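Local coordinates for high affinity transport system protein p37 (Mycoplasma hyorhinis, PDB 3EKI) that binds thiamine diphosphate and serves as the extracytoplasmic lipoprotein of a high-affinity transport system, at residues Gly223-Leu228 and Asn329-Ala334; Asp43-Phe48 and Asp97-Pro102; Lys156-Phe161 and Gln211-Arg216. One frame throughout, in Å; residues are numbered along the deposited sequence.

Contacts 1 and 2 lie on opposite sides of the chain's centre, with their own centres about 49 Å apart, and each holds part of a calcium site: Glu-330 in contact 1, Asp-43 and Ser-45 in contact 2. Contact 3 is more central, its centre about 12 Å from that of the chain, and its Tyr-215 touches the bound thiamine diphosphate. Centre to centre, contact 3 is about 28 Å from contact 1 and about 32 Å from contact 2; the nearest atoms are about 11 and 18 Å away. This layout, with two remote calcium-bearing sheet regions and the ligand between them, is consistent with the two-lobed architecture of periplasmic-binding-protein relatives.

Contact 1: Gly223-Leu228 and Asn329-Ala334. With CA (calcium ion), chain E.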
loop_
_atom_site.group_PDB
_atom_site.type_symbol
_atom_site.label_atom_id
_atom_site.label_comp_id
_atom_site.label_asym_id
_atom_site.label_seq_id
_atom_site.Cartn_x
_atom_site.Cartn_y
_atom_site.Cartn_z
ATOM N N GLY A 223 -7.852 11.403 21.373
ATOM C CA GLY A 223 -8.736 11.837 22.445
ATOM C C GLY A 223 -8.160 13.052 23.149
ATOM O O GLY A 223 -7.078 13.492 22.772
ATOM N N ASN A 224 -8.881 13.508 24.164
ATOM C CA ASN A 224 -8.250 14.396 25.139
ATOM C C ASN A 224 -7.284 13.615 26.016
ATOM O O ASN A 224 -7.136 12.388 25.908
ATOM C CB ASN A 224 -9.343 15.080 25.947
ATOM C CG ASN A 224 -10.186 14.139 26.766
ATOM O OD1 ASN A 224 -9.830 13.020 27.100
ATOM N ND2 ASN A 224 -11.371 14.616 27.152
ATOM N N ASP A 225 -6.577 14.341 26.901
ATOM C CA ASP A 225 -5.562 13.685 27.703
ATOM C C ASP A 225 -6.069 12.509 28.536
ATOM O O ASP A 225 -5.405 11.471 28.629
ATOM C CB ASP A 225 -4.969 14.704 28.679
ATOM C CG ASP A 225 -4.205 15.800 27.965
ATOM O OD1 ASP A 225 -3.850 15.600 26.790
ATOM O OD2 ASP A 225 -3.956 16.827 28.636
ATOM N N GLU A 226 -7.233 12.695 29.155
ATOM C CA GLU A 226 -7.785 11.638 30.014
ATOM C C GLU A 226 -8.144 10.417 29.170
ATOM O O GLU A 226 -7.844 9.301 29.576
ATOM C CB GLU A 226 -8.965 12.191 30.786
ATOM C CG GLU A 226 -10.137 11.319 31.111
ATOM C CD GLU A 226 -10.930 11.888 32.285
ATOM O OE1 GLU A 226 -11.937 12.578 32.030
ATOM O OE2 GLU A 226 -10.531 11.640 33.447
ATOM N N THR A 227 -8.759 10.652 28.017
ATOM C CA THR A 227 -9.158 9.533 27.126
ATOM C C THR A 227 -7.949 8.814 26.584
ATOM O O THR A 227 -7.861 7.578 26.514
ATOM C CB THR A 227 -10.048 10.080 26.003
ATOM O OG1 THR A 227 -11.282 10.551 26.585
ATOM C CG2 THR A 227 -10.412 8.981 25.010
ATOM N N LEU A 228 -6.906 9.512 26.147
ATOM C CA LEU A 228 -5.704 8.848 25.654
ATOM C C LEU A 228 -5.101 7.959 26.730
ATOM O O LEU A 228 -4.603 6.857 26.527
ATOM C CB LEU A 228 -4.707 9.894 25.175
ATOM C CG LEU A 228 -5.029 10.592 23.853
ATOM C CD1 LEU A 228 -4.072 11.738 23.593
ATOM C CD2 LEU A 228 -4.981 9.581 22.725
ATOM N N ASN A 329 -8.865 20.464 21.972
ATOM C CA ASN A 329 -8.121 19.858 23.096
ATOM C C ASN A 329 -7.908 18.360 22.941
ATOM O O ASN A 329 -7.641 17.637 23.915
ATOM C CB ASN A 329 -8.845 20.173 24.404
ATOM C CG ASN A 329 -10.072 19.307 24.590
ATOM O OD1 ASN A 329 -10.768 19.043 23.614
ATOM N ND2 ASN A 329 -10.290 18.890 25.833
ATOM N N GLU A 330 -7.959 17.865 21.698
ATOM C CA GLU A 330 -7.674 16.462 21.422
ATOM C C GLU A 330 -6.479 16.351 20.491
ATOM O O GLU A 330 -6.114 17.292 19.798
ATOM C CB GLU A 330 -8.901 15.766 20.823
ATOM C CG GLU A 330 -10.113 15.920 21.724
ATOM C CD GLU A 330 -11.321 15.102 21.341
ATOM O OE1 GLU A 330 -11.261 14.402 20.310
ATOM O OE2 GLU A 330 -12.331 15.170 22.084
ATOM N N LYS A 331 -5.839 15.194 20.493
ATOM C CA LYS A 331 -4.719 14.875 19.666
ATOM C C LYS A 331 -4.976 13.463 19.099
ATOM O O LYS A 331 -5.614 12.624 19.711
ATOM C CB LYS A 331 -3.383 14.827 20.404
ATOM C CG LYS A 331 -3.044 15.911 21.392
ATOM C CD LYS A 331 -1.628 15.729 21.915
ATOM C CE LYS A 331 -1.538 14.577 22.909
ATOM N NZ LYS A 331 -2.505 14.726 24.033
ATOM N N MET A 332 -4.403 13.240 17.940
ATOM C CA MET A 332 -4.317 11.937 17.308
ATOM C C MET A 332 -2.861 11.507 17.240
ATOM O O MET A 332 -1.995 12.287 16.819
ATOM C CB MET A 332 -4.894 12.089 15.912
ATOM C CG MET A 332 -5.357 10.842 15.221
ATOM S SD MET A 332 -6.180 11.257 13.652
ATOM C CE MET A 332 -5.828 9.725 12.781
ATOM N N GLU A 333 -2.549 10.287 17.656
ATOM C CA GLU A 333 -1.180 9.822 17.665
ATOM C C GLU A 333 -1.105 8.337 17.338
ATOM O O GLU A 333 -2.094 7.619 17.488
ATOM C CB GLU A 333 -0.523 10.080 19.026
ATOM C CG GLU A 333 -1.173 9.346 20.174
ATOM C CD GLU A 333 -0.819 9.908 21.548
ATOM O OE1 GLU A 333 -0.681 9.091 22.480
ATOM O OE2 GLU A 333 -0.678 11.126 21.761
ATOM N N ALA A 334 0.070 7.914 16.913
ATOM C CA ALA A 334 0.314 6.523 16.622
ATOM C C ALA A 334 0.464 5.719 17.915
ATOM O O ALA A 334 1.206 6.129 18.814
ATOM C CB ALA A 334 1.566 6.389 15.770
HETATM CA CA CA E . -6.150 18.918 18.186
HETATM O O HOH W 1 -11.712 12.400 23.958
HETATM O O HOH W 2 -6.891 17.248 26.543
HETATM O O HOH W 3 -1.678 13.633 26.118
HETATM O O HOH W 4 -5.112 20.496 19.475
HETATM O O HOH W 5 -4.023 18.266 17.473
#
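Gly-223 and Lys-331 form the tight part of this contact, an antiparallel hydrogen-bonded pair. The bond from Gly-223 N to Lys-331 O measures 3.0 Å, and the return bond, Lys-331 N to Gly-223 O, is 3.1 Å. The same Gly-223 O also takes a CA-H...O contact from Glu-330 CA at 3.3 Å, so two neighbouring residues converge on one carbonyl oxygen of the buried Gly-223. Beyond it, Glu-330 lays its CG against the backbone, 3.6 Å from Asn-224 N.

The solvent side is built differently, from Asp-225, Asn-329, the end of Lys-331 and water. Lys-331 bends twice near its end: chi3 (-75°) turns CE and chi4 (-55°) turns NZ, and the amino group reaches back to the start of the helix. There NZ makes a salt bridge to Asp-225 OD1 at 3.2 Å. A water joins Asp-225 N to Asn-329 O, filling in where the two backbones no longer bond directly. Buried Leu-228 is the inner boundary of this side: crossing the lysine at about a right angle, it brings its methyl CD1 to 3.4 Å from the same NZ. Glu-333 approaches Leu-228 CD1 with OE2, but its main polar partner is Lys-232, through OE1.

Asn-224 is the N-cap of the helix that follows: its OD1 accepts from Thr-227 N at 2.8 Å and also from Thr-227 OG1. On the opposing segment, Glu-330 O binds the calcium ion at 2.3 Å, together with Thr-326, Lys-327 and waters. Strand 217-223, paired with the outermost strand 331-337 of a mixed five-stranded sheet, therefore passes directly into an N-capped helix, with a calcium-bound turn leading into its partner strand.

Contact 2: Asp43-Phe48 and Asp97-Pro102; sequences DKSITF and DFKVTP. With CA (calcium ion), chain D.
The rings of Phe-48 and Phe-98 meet obliquely, their centroids 5.8 Å apart and their planes at 50°. Phe-48 touches with its tip, CZ lying 3.8 Å from Phe-98 CD2. Ile-46 lies alongside Phe-98, pointing the same way, and sets its CG2 branch 3.6 Å from Phe-98 CE2, again obliquely to the ring. With CG1 beside the backbone N (chi1 -69°), CG2 is left anti to N, where it meets CD2 and CE2 of Phe-98. Edge-to-face partners come from outside the pair: Phe-80 for Phe-98, and Phe-76 for Phe-48.

The backbones that carry these side chains pair in parallel, with Ser-45 to Phe-48 opposite Asp-97 to Val-100. Five backbone hydrogen bonds alternate between the strands; the straightest, Ile-46 N to Asp-97 O, is 2.8 Å long with an angle of 178° at the hydrogen. On the face carrying Ser-45, Thr-47 and Lys-99, the sheet is polar. A water bound to the calcium ion also bonds Ser-45 OG and Thr-47 OG1, while Thr-47 CG2 packs 3.7 Å from Thr-101 CB. Just before the strand, Asp-43 forms an Asx turn, its OD1 accepting from Ser-45 N at 3.3 Å. Its OD2 binds the calcium at 2.4 Å, and Ser-45 O binds it at the same 2.4 Å.

Pro-118 and Asp-121 complete the protein ligands of this ion, and Asp-121 also bonds Thr-47 N. The aromatic face lies against helix 64-85, where Leu-73 and Lys-77 touch Phe-98 and Ile-69 touches Val-100; helix 354-369 contributes Ile-360, which meets Ile-46 and Phe-98.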
loop_
_atom_site.group_PDB
_atom_site.type_symbol
_atom_site.label_atom_id
_atom_site.label_comp_id
_atom_site.label_asym_id
_atom_site.label_seq_id
_atom_site.Cartn_x
_atom_site.Cartn_y
_atom_site.Cartn_z
ATOM N N ASP A 43 2.722 -11.422 -27.827
ATOM C CA ASP A 43 1.581 -10.571 -28.082
ATOM C C ASP A 43 2.094 -9.211 -28.520
ATOM O O ASP A 43 2.814 -8.577 -27.736
ATOM C CB ASP A 43 0.740 -10.462 -26.808
ATOM C CG ASP A 43 -0.583 -9.779 -27.010
ATOM O OD1 ASP A 43 -0.831 -9.273 -28.131
ATOM O OD2 ASP A 43 -1.404 -9.737 -26.061
ATOM N N LYS A 44 1.780 -8.777 -29.722
ATOM C CA LYS A 44 2.334 -7.528 -30.234
ATOM C C LYS A 44 1.656 -6.295 -29.684
ATOM O O LYS A 44 2.051 -5.159 -29.985
ATOM C CB LYS A 44 2.263 -7.519 -31.775
ATOM C CG LYS A 44 0.820 -7.446 -32.267
ATOM C CD LYS A 44 0.703 -7.688 -33.766
ATOM C CE LYS A 44 -0.735 -7.516 -34.228
ATOM N NZ LYS A 44 -1.067 -8.464 -35.332
ATOM N N SER A 45 0.653 -6.464 -28.847
ATOM C CA SER A 45 -0.067 -5.380 -28.193
ATOM C C SER A 45 -0.136 -5.705 -26.699
ATOM O O SER A 45 -0.699 -6.746 -26.331
ATOM C CB SER A 45 -1.469 -5.209 -28.772
ATOM O OG SER A 45 -2.268 -4.333 -27.988
ATOM N N ILE A 46 0.442 -4.872 -25.844
ATOM C CA ILE A 46 0.370 -5.128 -24.411
ATOM C C ILE A 46 -0.448 -3.996 -23.794
ATOM O O ILE A 46 -0.129 -2.845 -24.036
ATOM C CB ILE A 46 1.777 -5.264 -23.834
ATOM C CG1 ILE A 46 2.517 -6.531 -24.280
ATOM C CG2 ILE A 46 1.764 -5.165 -22.313
ATOM C CD1 ILE A 46 2.000 -7.778 -23.581
ATOM N N THR A 47 -1.466 -4.378 -23.046
ATOM C CA THR A 47 -2.330 -3.442 -22.347
ATOM C C THR A 47 -2.200 -3.612 -20.834
ATOM O O THR A 47 -2.464 -4.707 -20.337
ATOM C CB THR A 47 -3.797 -3.651 -22.770
ATOM O OG1 THR A 47 -3.928 -3.416 -24.177
ATOM C CG2 THR A 47 -4.705 -2.652 -22.065
ATOM N N PHE A 48 -1.806 -2.561 -20.131
ATOM C CA PHE A 48 -1.786 -2.500 -18.678
ATOM C C PHE A 48 -3.109 -1.988 -18.104
ATOM O O PHE A 48 -3.671 -0.978 -18.546
ATOM C CB PHE A 48 -0.659 -1.567 -18.231
ATOM C CG PHE A 48 0.751 -1.970 -18.641
ATOM C CD1 PHE A 48 1.106 -3.277 -18.916
ATOM C CD2 PHE A 48 1.734 -0.999 -18.739
ATOM C CE1 PHE A 48 2.415 -3.581 -19.280
ATOM C CE2 PHE A 48 3.038 -1.293 -19.088
ATOM C CZ PHE A 48 3.377 -2.602 -19.339
ATOM N N ASP A 97 3.442 -2.688 -29.085
ATOM C CA ASP A 97 2.776 -1.453 -28.689
ATOM C C ASP A 97 2.245 -1.571 -27.259
ATOM O O ASP A 97 1.801 -2.645 -26.850
ATOM C CB ASP A 97 1.580 -1.137 -29.580
ATOM C CG ASP A 97 0.968 0.213 -29.252
ATOM O OD1 ASP A 97 1.761 1.136 -28.976
ATOM O OD2 ASP A 97 -0.270 0.345 -29.256
ATOM N N PHE A 98 2.283 -0.485 -26.496
ATOM C CA PHE A 98 1.784 -0.516 -25.123
ATOM C C PHE A 98 0.658 0.494 -24.900
ATOM O O PHE A 98 0.777 1.639 -25.344
ATOM C CB PHE A 98 2.920 -0.228 -24.146
ATOM C CG PHE A 98 3.940 -1.361 -24.112
ATOM C CD1 PHE A 98 4.969 -1.413 -25.037
ATOM C CD2 PHE A 98 3.841 -2.362 -23.135
ATOM C CE1 PHE A 98 5.895 -2.439 -25.013
ATOM C CE2 PHE A 98 4.765 -3.372 -23.101
ATOM C CZ PHE A 98 5.807 -3.404 -24.018
ATOM N N LYS A 99 -0.372 0.009 -24.218
ATOM C CA LYS A 99 -1.616 0.734 -24.011
ATOM C C LYS A 99 -2.014 0.580 -22.536
ATOM O O LYS A 99 -1.429 -0.263 -21.880
ATOM C CB LYS A 99 -2.743 0.240 -24.916
ATOM C CG LYS A 99 -2.401 0.237 -26.400
ATOM C CD LYS A 99 -3.641 -0.166 -27.191
ATOM C CE LYS A 99 -3.369 -1.329 -28.128
ATOM N NZ LYS A 99 -4.649 -1.942 -28.600
ATOM N N VAL A 100 -2.971 1.367 -22.074
ATOM C CA VAL A 100 -3.624 1.170 -20.787
ATOM C C VAL A 100 -5.130 1.089 -21.037
ATOM O O VAL A 100 -5.665 1.546 -22.047
ATOM C CB VAL A 100 -3.349 2.243 -19.718
ATOM C CG1 VAL A 100 -1.885 2.277 -19.331
ATOM C CG2 VAL A 100 -3.789 3.626 -20.195
ATOM N N THR A 101 -5.774 0.465 -20.057
ATOM C CA THR A 101 -7.227 0.356 -20.030
ATOM C C THR A 101 -7.669 0.667 -18.596
ATOM O O THR A 101 -6.964 0.252 -17.656
ATOM C CB THR A 101 -7.659 -1.007 -20.580
ATOM O OG1 THR A 101 -9.064 -0.982 -20.872
ATOM C CG2 THR A 101 -7.444 -2.125 -19.567
ATOM N N PRO A 102 -8.744 1.421 -18.373
ATOM C CA PRO A 102 -9.207 1.682 -17.006
ATOM C C PRO A 102 -9.780 0.437 -16.351
ATOM O O PRO A 102 -10.517 -0.306 -16.986
ATOM C CB PRO A 102 -10.342 2.705 -17.175
ATOM C CG PRO A 102 -10.835 2.487 -18.564
ATOM C CD PRO A 102 -9.596 2.126 -19.348
HETATM CA CA CA D . -2.658 -7.774 -25.452
HETATM O O HOH W 6 -3.456 -7.951 -27.850
HETATM O O HOH W 7 -3.443 -5.333 -25.959
#

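Contact 3: Lys156-Phe161 and Gln211-Arg216. With TPP (thiamine diphosphate), chain B.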
loop_
_atom_site.group_PDB
_atom_site.type_symbol
_atom_site.label_atom_id
_atom_site.label_comp_id
_atom_site.label_asym_id
_atom_site.label_seq_id
_atom_site.Cartn_x
_atom_site.Cartn_y
_atom_site.Cartn_z
ATOM N N LYS A 156 13.142 2.049 8.168
ATOM C CA LYS A 156 14.055 1.637 7.097
ATOM C C LYS A 156 14.477 0.162 7.145
ATOM O O LYS A 156 15.182 -0.320 6.258
ATOM C CB LYS A 156 15.298 2.532 7.087
ATOM C CG LYS A 156 14.992 4.020 7.127
ATOM C CD LYS A 156 16.253 4.850 6.942
ATOM C CE LYS A 156 16.020 6.302 7.321
ATOM N NZ LYS A 156 16.919 7.224 6.571
ATOM N N GLU A 157 14.041 -0.542 8.183
ATOM C CA GLU A 157 14.358 -1.939 8.388
ATOM C C GLU A 157 13.113 -2.825 8.403
ATOM O O GLU A 157 12.192 -2.727 9.231
ATOM C CB GLU A 157 15.122 -2.102 9.708
ATOM C CG GLU A 157 16.624 -2.175 9.569
ATOM C CD GLU A 157 17.378 -2.007 10.875
ATOM O OE1 GLU A 157 16.776 -1.925 11.964
ATOM O OE2 GLU A 157 18.627 -1.942 10.823
ATOM N N LYS A 158 13.115 -3.733 7.418
ATOM C CA LYS A 158 11.943 -4.572 7.271
ATOM C C LYS A 158 11.664 -5.463 8.467
ATOM O O LYS A 158 10.523 -5.569 8.933
ATOM C CB LYS A 158 12.096 -5.494 6.045
ATOM C CG LYS A 158 10.852 -6.326 5.844
ATOM C CD LYS A 158 10.860 -7.247 4.645
ATOM C CE LYS A 158 9.754 -8.278 4.748
ATOM N NZ LYS A 158 9.831 -9.127 5.976
ATOM N N ASP A 159 12.718 -6.150 8.935
ATOM C CA ASP A 159 12.434 -7.287 9.817
ATOM C C ASP A 159 12.296 -6.860 11.275
ATOM O O ASP A 159 13.105 -7.152 12.160
ATOM C CB ASP A 159 13.493 -8.365 9.586
ATOM C CG ASP A 159 13.202 -9.257 8.392
ATOM O OD1 ASP A 159 12.175 -9.133 7.691
ATOM O OD2 ASP A 159 14.023 -10.155 8.101
ATOM N N LYS A 160 11.215 -6.133 11.534
ATOM C CA LYS A 160 10.738 -5.732 12.852
ATOM C C LYS A 160 9.302 -6.240 12.991
ATOM O O LYS A 160 8.458 -5.879 12.162
ATOM C CB LYS A 160 10.748 -4.234 13.097
ATOM C CG LYS A 160 11.986 -3.454 12.729
ATOM C CD LYS A 160 13.155 -3.729 13.649
ATOM C CE LYS A 160 14.306 -2.761 13.375
ATOM N NZ LYS A 160 15.605 -3.327 13.851
ATOM N N PHE A 161 9.059 -7.069 13.996
ATOM C CA PHE A 161 7.789 -7.705 14.233
ATOM C C PHE A 161 7.318 -7.536 15.684
ATOM O O PHE A 161 8.118 -7.205 16.557
ATOM C CB PHE A 161 7.850 -9.212 13.953
ATOM C CG PHE A 161 8.226 -9.577 12.536
ATOM C CD1 PHE A 161 9.563 -9.594 12.166
ATOM C CD2 PHE A 161 7.240 -9.896 11.621
ATOM C CE1 PHE A 161 9.921 -9.942 10.871
ATOM C CE2 PHE A 161 7.609 -10.232 10.322
ATOM C CZ PHE A 161 8.934 -10.240 9.966
ATOM N N GLN A 211 15.509 1.686 -0.531
ATOM C CA GLN A 211 14.238 1.150 -0.988
ATOM C C GLN A 211 13.703 0.121 0.004
ATOM O O GLN A 211 14.416 -0.780 0.429
ATOM C CB GLN A 211 14.370 0.499 -2.362
ATOM C CG GLN A 211 14.643 1.532 -3.460
ATOM C CD GLN A 211 13.486 2.472 -3.655
ATOM O OE1 GLN A 211 12.379 2.056 -4.020
ATOM N NE2 GLN A 211 13.694 3.764 -3.412
ATOM N N ALA A 212 12.436 0.293 0.325
ATOM C CA ALA A 212 11.714 -0.655 1.143
ATOM C C ALA A 212 10.879 -1.571 0.244
ATOM O O ALA A 212 10.037 -1.110 -0.516
ATOM C CB ALA A 212 10.842 0.083 2.130
ATOM N N ASN A 213 11.138 -2.864 0.373
ATOM C CA ASN A 213 10.366 -3.909 -0.268
ATOM C C ASN A 213 9.233 -4.409 0.625
ATOM O O ASN A 213 8.904 -5.588 0.684
ATOM C CB ASN A 213 11.300 -5.039 -0.679
ATOM C CG ASN A 213 11.955 -5.704 0.512
ATOM O OD1 ASN A 213 12.041 -5.109 1.594
ATOM N ND2 ASN A 213 12.404 -6.912 0.254
ATOM N N PHE A 214 8.636 -3.423 1.309
ATOM C CA PHE A 214 7.552 -3.729 2.229
ATOM C C PHE A 214 6.770 -2.469 2.580
ATOM O O PHE A 214 7.235 -1.345 2.340
ATOM C CB PHE A 214 8.140 -4.339 3.501
ATOM C CG PHE A 214 8.990 -3.343 4.287
ATOM C CD1 PHE A 214 8.514 -2.549 5.323
ATOM C CD2 PHE A 214 10.329 -3.194 3.960
ATOM C CE1 PHE A 214 9.313 -1.621 5.959
ATOM C CE2 PHE A 214 11.146 -2.292 4.593
ATOM C CZ PHE A 214 10.641 -1.515 5.599
ATOM N N TYR A 215 5.636 -2.621 3.243
ATOM C CA TYR A 215 4.934 -1.538 3.915
ATOM C C TYR A 215 4.241 -2.184 5.121
ATOM O O TYR A 215 4.209 -3.410 5.296
ATOM C CB TYR A 215 3.964 -0.752 3.042
ATOM C CG TYR A 215 2.677 -1.471 2.704
ATOM C CD1 TYR A 215 2.686 -2.710 2.065
ATOM C CD2 TYR A 215 1.445 -0.929 3.011
ATOM C CE1 TYR A 215 1.519 -3.371 1.747
ATOM C CE2 TYR A 215 0.270 -1.573 2.718
ATOM C CZ TYR A 215 0.305 -2.793 2.083
ATOM O OH TYR A 215 -0.872 -3.435 1.802
ATOM N N ARG A 216 3.694 -1.330 5.965
ATOM C CA ARG A 216 2.969 -1.746 7.154
ATOM C C ARG A 216 1.649 -0.999 7.285
ATOM O O ARG A 216 1.406 0.018 6.630
ATOM C CB ARG A 216 3.769 -1.446 8.428
ATOM C CG ARG A 216 5.180 -1.988 8.457
ATOM C CD ARG A 216 5.848 -1.518 9.754
ATOM N NE ARG A 216 7.267 -1.772 9.657
ATOM C CZ ARG A 216 7.935 -2.847 10.025
ATOM N NH1 ARG A 216 7.288 -3.877 10.572
ATOM N NH2 ARG A 216 9.251 -2.861 9.835
HETATM N "N1'" TPP B . 2.614 6.744 -1.852
HETATM C "C2'" TPP B . 1.956 7.514 -2.753
HETATM C CM2 TPP B . 2.713 8.659 -3.433
HETATM N "N3'" TPP B . 0.667 7.272 -3.053
HETATM C "C4'" TPP B . 0.053 6.184 -2.517
HETATM N "N4'" TPP B . -1.199 5.913 -2.897
HETATM C "C5'" TPP B . 0.694 5.409 -1.541
HETATM C "C6'" TPP B . 2.007 5.739 -1.226
HETATM C "C7'" TPP B . 0.063 4.218 -0.804
HETATM N N3 TPP B . 0.216 2.903 -1.452
HETATM C C2 TPP B . 0.295 2.703 -2.767
HETATM S S1 TPP B . 0.501 0.996 -3.084
HETATM C C5 TPP B . 0.440 0.604 -1.382
HETATM C C4 TPP B . 0.165 1.768 -0.692
HETATM C CM4 TPP B . 0.259 1.841 0.848
HETATM C C6 TPP B . 0.483 -0.823 -0.822
HETATM C C7 TPP B . -0.861 -1.524 -1.036
HETATM O O7 TPP B . -1.875 -0.837 -0.274
HETATM P PA TPP B . -3.434 -0.881 -0.584
HETATM O O1A TPP B . -4.096 0.193 0.196
HETATM O O2A TPP B . -3.675 -0.826 -2.066
HETATM O O3A TPP B . -3.955 -2.318 -0.193
HETATM P PB TPP B . -4.463 -2.790 1.255
HETATM O O1B TPP B . -3.344 -2.694 2.247
HETATM O O2B TPP B . -4.915 -4.285 1.015
HETATM O O3B TPP B . -5.762 -1.972 1.662
#
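Segment 211-216 contributes Tyr-215 to the thiamine diphosphate pocket, while its neighbours Phe-214 and Arg-216 pack on the 156-161 loop, which runs between strand 141-152 and helix 170-184. Lys-158 and Phe-214 meet in a CH-pi contact: Lys-158 CA stands 3.8 Å from the ring centroid, 20° off the normal, and its CB is 3.6 Å from Phe-214 CD2. The two side chains slide past each other in opposite directions: CA and CB lie over one face, CG passes by CD2 and CG of the ring, and the lysine runs on past Asn-213 OD1, its NZ bent round to a salt bridge with Asp-159 OD1.

Arg-216 binds backbone carbonyls of the loop. Extended from CG to NE, it donates from NH1 to Lys-160 O at 2.8 Å, with 152° at the hydrogen. NH2 makes a weak bond to Lys-158 O at 3.1 Å. Asp-155 salt-bridges NE, and Thr-338 O takes a further bond from NH1.

Between Phe-214 and Arg-216 in sequence, Tyr-215 serves the ligand: thiamine diphosphate C6 sits 3.5 Å above its ring plane, offset toward the rim, and Tyr-215 OH donates to the diphosphate oxygen O1B at 2.6 Å.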